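Local coordinates for protein NANS (YJHS), A 9-O-acetyl N-acetylneuraminic acid esterase (Escherichia coli O157:H7 EDL933, PDB 3PT5) that probably hydrolyses the 9-O-acetyl group of 9-O-acetyl-N-acetylneuraminic acid as an SGNH-family esterase, allowing growth on this host sialic acid, at residues H109-L114 with S323-V327; S134-A138 with S202-F207. All coordinates share one frame. Numbering follows the deposited sequence.

Contact 1 of 2, residues H109-L114 with S323-V327; sequences HIARKL and SDRFV
Two alpha-helical segments, 109-114 at the C-terminal end of helix 107-114 and 323-327 within the long helix 315-335, pack at an axis separation of 8.8 Å. Their N-to-C directions diverge by 53° (signed crossing angle -53°), and the backbones come nearest at Ile-110 and Ser-323, whose CA atoms are 4.8 Å apart. The small side chain of Ser-323 permits this close approach: its CB lies 3.6 Å from CG1 of Ile-110, and its OG 3.5 Å from CB of His-109.

The apolar part is built by Ile-110, Leu-114, Phe-326 and Val-327. Val-327 (chi1 t) points at the other helix and has the largest area covered, its CG2 reaching CG2 of Ile-110 at 3.8 Å and CB of Lys-113 at 3.7 Å, and its CG1 reaching CD2 of Leu-114 at 3.9 Å. Ile-110 (m, t) also sets CD1 3.9 Å from CB of Phe-326, whose ring runs on to strand 182-189. Leu-114 meets Ile-124 of strand 122-130, so the helix pair packs against the central sheet.

The polar part centres on Lys-113. With chi1 m and the rest of the chain fully extended, Lys-113 NZ forms a salt bridge to Asp-324 OD1 (2.6 Å) and donates to Ser-323 OG (3.0 Å). NZ is also hydrogen-bonded to Arg-319 O, and the strongest polar partner of Ser-323 OG is Arg-318 O.

Across the 389 Å² buried between the segments, both sides summed, an aliphatic interior is bordered by a short, directional ion pair, which fixes the lysine end while hydrophobic contact provides most of the packing.

Contact 2 of 2, residues S134-A138 with S202-F207; sequences SAFTA and SHPQHF
Phe-136, with 109 Å² covered, dominates this contact between the irregular segment 134-138 and the N-terminal part of helix 203-218. The loop backbone is extended at Ala-135 (-162/167) and turns at Phe-136 (-88/-27) and Thr-137 (-109/3). The nearest CA atoms are those of Phe-136 and His-203, 6.4 Å apart.

With chi1 m and chi2 -84°, the Phe-136 ring enters between side chains one helical turn apart, its edge toward the face of His-203 in an offset edge-to-face pair (centroids 5.0 Å apart, planes at 84°; Phe-136 CD2 to His-203 CD2 3.5 Å). Phe-136 CD1 lies 3.5 Å from CB of His-206, Phe-136 CZ is 3.9 Å from CA of Phe-207, and the backbone N of Phe-207 sits over one face of the Phe-136 ring. NE2 of His-203 (chi1 t) is hydrogen-bonded to Gln-190.

His-206 (chi1 m, 52 Å² covered) points at the loop and sets ND1 4.2 Å from CG2 of Thr-137, at the edge of the imidazole ring. CG2 of Thr-137 also lies 3.3 Å from OG of Ser-202, which is hydrogen-bonded to Asp-199. OG1 of Thr-137 and the backbone N of Phe-136 are both hydrogen-bonded to Asp-194.

So the loop and helix that follow the C-terminal ends of parallel strands 122-130 and 182-189 are joined by a phenylalanine, at the sheet edge where SGNH hydrolases place their active site.

Overall arrangement
From the N terminus, the chain lays down strand 20-28 in the middle of the mixed sheet, then strands 52-55 and 73-75 towards one edge, and enters contact 1 on helix 107-114. Strand 122-130 leads into the 134-138 loop, and 64 residues on, after helix 162-176 and strand 182-189, helix 203-218 closes contact 2. Strands 233-236 and 265-268 follow before helix 315-335 closes contact 1, 209 residues apart at its nearest ends. Contact 2 thus nests within this larger loop. With centres about 27 Å apart, on opposite sides of the chain's centre, contact 1 ties the C-terminal helix 315-335 to helix 107-114 and contact 2 ties the loop after strand 122-130 to helix 203-218.

Contact 1 of 2, residues H109-L114 with S323-V327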
loop_
_atom_site.group_PDB
_atom_site.type_symbol
_atom_site.label_atom_id
_atom_site.label_comp_id
_atom_site.label_asym_id
_atom_site.label_seq_id
_atom_site.Cartn_x
_atom_site.Cartn_y
_atom_site.Cartn_z
ATOM N N HIS A 109 -0.027 -6.259 7.656
ATOM C CA HIS A 109 0.692 -6.084 8.917
ATOM C C HIS A 109 0.319 -4.811 9.625
ATOM O O HIS A 109 0.250 -4.792 10.853
ATOM C CB HIS A 109 2.176 -6.160 8.626
ATOM C CG HIS A 109 2.510 -7.345 7.799
ATOM N ND1 HIS A 109 2.671 -7.269 6.433
ATOM C CD2 HIS A 109 2.563 -8.667 8.114
ATOM C CE1 HIS A 109 2.879 -8.483 5.952
ATOM N NE2 HIS A 109 2.820 -9.347 6.948
ATOM N N ILE A 110 0.019 -3.778 8.839
ATOM C CA ILE A 110 -0.583 -2.546 9.407
ATOM C C ILE A 110 -1.907 -2.891 10.068
ATOM O O ILE A 110 -2.094 -2.635 11.261
ATOM C CB ILE A 110 -0.718 -1.446 8.355
ATOM C CG1 ILE A 110 0.691 -1.026 7.948
ATOM C CG2 ILE A 110 -1.525 -0.263 8.917
ATOM C CD1 ILE A 110 0.743 -0.155 6.666
ATOM N N ALA A 111 -2.781 -3.556 9.315
ATOM C CA ALA A 111 -4.067 -3.983 9.814
ATOM C C ALA A 111 -3.954 -4.860 11.076
ATOM O O ALA A 111 -4.688 -4.620 12.055
ATOM C CB ALA A 111 -4.828 -4.693 8.702
ATOM N N ARG A 112 -3.070 -5.858 11.067
ATOM C CA ARG A 112 -2.938 -6.749 12.215
ATOM C C ARG A 112 -2.462 -5.969 13.429
ATOM O O ARG A 112 -2.945 -6.195 14.528
ATOM C CB ARG A 112 -2.008 -7.935 11.924
ATOM C CG ARG A 112 -1.721 -8.792 13.168
ATOM C CD ARG A 112 -0.758 -9.931 12.848
ATOM N NE ARG A 112 -1.501 -11.176 12.677
ATOM C CZ ARG A 112 -2.076 -11.570 11.547
ATOM N NH1 ARG A 112 -1.972 -10.833 10.444
ATOM N NH2 ARG A 112 -2.747 -12.715 11.530
ATOM N N LYS A 113 -1.561 -5.010 13.216
ATOM C CA LYS A 113 -1.025 -4.249 14.355
ATOM C C LYS A 113 -2.004 -3.209 14.917
ATOM O O LYS A 113 -1.889 -2.820 16.081
ATOM C CB LYS A 113 0.343 -3.640 14.016
ATOM C CG LYS A 113 1.421 -4.713 13.869
ATOM C CD LYS A 113 2.730 -4.136 13.283
ATOM C CE LYS A 113 3.749 -5.265 13.015
ATOM N NZ LYS A 113 5.019 -4.665 12.550
ATOM N N LEU A 114 -2.969 -2.782 14.099
ATOM C CA LEU A 114 -4.053 -1.874 14.540
ATOM C C LEU A 114 -5.209 -2.596 15.264
ATOM O O LEU A 114 -5.867 -2.020 16.135
ATOM C CB LEU A 114 -4.640 -1.151 13.343
ATOM C CG LEU A 114 -3.847 -0.076 12.614
ATOM C CD1 LEU A 114 -4.597 0.303 11.315
ATOM C CD2 LEU A 114 -3.677 1.169 13.531
ATOM N N SER A 323 5.468 -1.409 8.831
ATOM C CA SER A 323 4.140 -1.449 9.410
ATOM C C SER A 323 4.134 -0.917 10.831
ATOM O O SER A 323 3.166 -0.280 11.208
ATOM C CB SER A 323 3.530 -2.847 9.310
ATOM O OG SER A 323 4.466 -3.799 9.768
ATOM N N ASP A 324 5.235 -1.095 11.579
ATOM C CA ASP A 324 5.348 -0.476 12.912
ATOM C C ASP A 324 5.168 1.022 12.822
ATOM O O ASP A 324 4.423 1.601 13.602
ATOM C CB ASP A 324 6.719 -0.745 13.542
ATOM C CG ASP A 324 6.864 -2.145 14.076
ATOM O OD1 ASP A 324 5.861 -2.861 14.233
ATOM O OD2 ASP A 324 8.038 -2.533 14.362
ATOM N N ARG A 325 5.852 1.652 11.861
ATOM C CA ARG A 325 5.922 3.120 11.855
ATOM C C ARG A 325 4.590 3.708 11.390
ATOM O O ARG A 325 4.137 4.747 11.911
ATOM C CB ARG A 325 7.102 3.593 10.999
ATOM C CG ARG A 325 8.447 3.347 11.636
ATOM C CD ARG A 325 8.651 4.268 12.875
ATOM N NE ARG A 325 9.201 5.577 12.501
ATOM C CZ ARG A 325 9.222 6.679 13.267
ATOM N NH1 ARG A 325 8.647 6.708 14.458
ATOM N NH2 ARG A 325 9.793 7.786 12.798
ATOM N N PHE A 326 3.939 3.064 10.422
ATOM C CA PHE A 326 2.588 3.522 10.058
ATOM C C PHE A 326 1.621 3.417 11.207
ATOM O O PHE A 326 0.864 4.353 11.437
ATOM C CB PHE A 326 2.023 2.753 8.860
ATOM C CG PHE A 326 2.467 3.323 7.541
ATOM C CD1 PHE A 326 3.503 2.727 6.823
ATOM C CD2 PHE A 326 1.853 4.465 7.033
ATOM C CE1 PHE A 326 3.947 3.281 5.615
ATOM C CE2 PHE A 326 2.294 5.018 5.819
ATOM C CZ PHE A 326 3.348 4.427 5.131
ATOM N N VAL A 327 1.622 2.270 11.897
ATOM C CA VAL A 327 0.698 2.069 12.999
ATOM C C VAL A 327 0.968 3.094 14.119
ATOM O O VAL A 327 0.025 3.655 14.675
ATOM C CB VAL A 327 0.694 0.603 13.499
ATOM C CG1 VAL A 327 -0.096 0.450 14.795
ATOM C CG2 VAL A 327 0.132 -0.308 12.359
#

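Contact 2 of 2, residues S134-A138 with S202-F207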
loop_
_atom_site.group_PDB
_atom_site.type_symbol
_atom_site.label_atom_id
_atom_site.label_comp_id
_atom_site.label_asym_id
_atom_site.label_seq_id
_atom_site.Cartn_x
_atom_site.Cartn_y
_atom_site.Cartn_z
ATOM N N SER A 134 3.863 3.813 -11.229
ATOM C CA SER A 134 2.925 4.897 -11.472
ATOM C C SER A 134 3.554 6.227 -11.041
ATOM O O SER A 134 4.495 6.272 -10.222
ATOM C CB SER A 134 1.585 4.612 -10.770
ATOM O OG SER A 134 1.781 4.525 -9.372
ATOM N N ALA A 135 3.056 7.320 -11.613
ATOM C CA ALA A 135 3.689 8.623 -11.402
ATOM C C ALA A 135 2.752 9.758 -11.754
ATOM O O ALA A 135 1.757 9.531 -12.399
ATOM C CB ALA A 135 4.948 8.737 -12.253
ATOM N N PHE A 136 3.127 10.967 -11.353
ATOM C CA PHE A 136 2.400 12.161 -11.794
ATOM C C PHE A 136 2.917 12.714 -13.097
ATOM O O PHE A 136 2.161 13.374 -13.825
ATOM C CB PHE A 136 2.465 13.256 -10.733
ATOM C CG PHE A 136 1.596 12.975 -9.532
ATOM C CD1 PHE A 136 0.232 13.303 -9.526
ATOM C CD2 PHE A 136 2.134 12.346 -8.409
ATOM C CE1 PHE A 136 -0.559 13.035 -8.406
ATOM C CE2 PHE A 136 1.339 12.058 -7.280
ATOM C CZ PHE A 136 -0.013 12.411 -7.282
ATOM N N THR A 137 4.195 12.464 -13.379
ATOM C CA THR A 137 4.853 13.100 -14.534
ATOM C C THR A 137 5.173 12.174 -15.714
ATOM O O THR A 137 5.801 12.596 -16.704
ATOM C CB THR A 137 6.094 13.943 -14.094
ATOM O OG1 THR A 137 7.170 13.093 -13.641
ATOM C CG2 THR A 137 5.726 14.926 -12.988
ATOM N N ALA A 138 4.767 10.907 -15.601
ATOM C CA ALA A 138 4.990 9.908 -16.640
ATOM C C ALA A 138 4.029 8.770 -16.411
ATOM O O ALA A 138 3.599 8.524 -15.277
ATOM C CB ALA A 138 6.410 9.400 -16.586
ATOM N N SER A 202 7.421 19.536 -10.585
ATOM C CA SER A 202 5.971 19.700 -10.629
ATOM C C SER A 202 5.222 18.753 -9.666
ATOM O O SER A 202 4.050 18.945 -9.411
ATOM C CB SER A 202 5.445 19.505 -12.048
ATOM O OG SER A 202 5.740 18.205 -12.502
ATOM N N HIS A 203 5.894 17.734 -9.143
ATOM C CA HIS A 203 5.199 16.735 -8.318
ATOM C C HIS A 203 4.516 17.368 -7.097
ATOM O O HIS A 203 3.337 17.088 -6.850
ATOM C CB HIS A 203 6.158 15.600 -7.909
ATOM C CG HIS A 203 5.554 14.591 -6.983
ATOM N ND1 HIS A 203 5.218 14.882 -5.676
ATOM C CD2 HIS A 203 5.272 13.275 -7.162
ATOM C CE1 HIS A 203 4.726 13.794 -5.100
ATOM N NE2 HIS A 203 4.728 12.814 -5.989
ATOM N N PRO A 204 5.212 18.253 -6.358
ATOM C CA PRO A 204 4.479 18.776 -5.166
ATOM C C PRO A 204 3.104 19.388 -5.452
ATOM O O PRO A 204 2.126 19.085 -4.743
ATOM C CB PRO A 204 5.464 19.791 -4.574
ATOM C CG PRO A 204 6.821 19.206 -4.913
ATOM C CD PRO A 204 6.641 18.650 -6.324
ATOM N N GLN A 205 3.004 20.211 -6.494
ATOM C CA GLN A 205 1.700 20.766 -6.820
ATOM C C GLN A 205 0.712 19.733 -7.346
ATOM O O GLN A 205 -0.462 19.800 -7.014
ATOM C CB GLN A 205 1.792 21.996 -7.721
ATOM C CG GLN A 205 2.237 23.278 -6.968
ATOM C CD GLN A 205 1.689 23.393 -5.521
ATOM O OE1 GLN A 205 0.477 23.548 -5.288
ATOM N NE2 GLN A 205 2.600 23.340 -4.547
ATOM N N HIS A 206 1.182 18.762 -8.137
ATOM C CA HIS A 206 0.296 17.691 -8.614
ATOM C C HIS A 206 -0.269 16.894 -7.460
ATOM O O HIS A 206 -1.473 16.614 -7.419
ATOM C CB HIS A 206 0.999 16.728 -9.586
ATOM C CG HIS A 206 1.217 17.295 -10.953
ATOM N ND1 HIS A 206 2.361 17.058 -11.686
ATOM C CD2 HIS A 206 0.445 18.104 -11.715
ATOM C CE1 HIS A 206 2.283 17.690 -12.843
ATOM N NE2 HIS A 206 1.131 18.336 -12.885
ATOM N N PHE A 207 0.609 16.518 -6.529
ATOM C CA PHE A 207 0.200 15.796 -5.323
ATOM C C PHE A 207 -0.786 16.621 -4.485
ATOM O O PHE A 207 -1.857 16.119 -4.115
ATOM C CB PHE A 207 1.426 15.419 -4.484
ATOM C CG PHE A 207 1.077 14.806 -3.152
ATOM C CD1 PHE A 207 0.633 13.480 -3.074
ATOM C CD2 PHE A 207 1.140 15.558 -1.985
ATOM C CE1 PHE A 207 0.298 12.926 -1.845
ATOM C CE2 PHE A 207 0.778 14.997 -0.722
ATOM C CZ PHE A 207 0.374 13.693 -0.663
#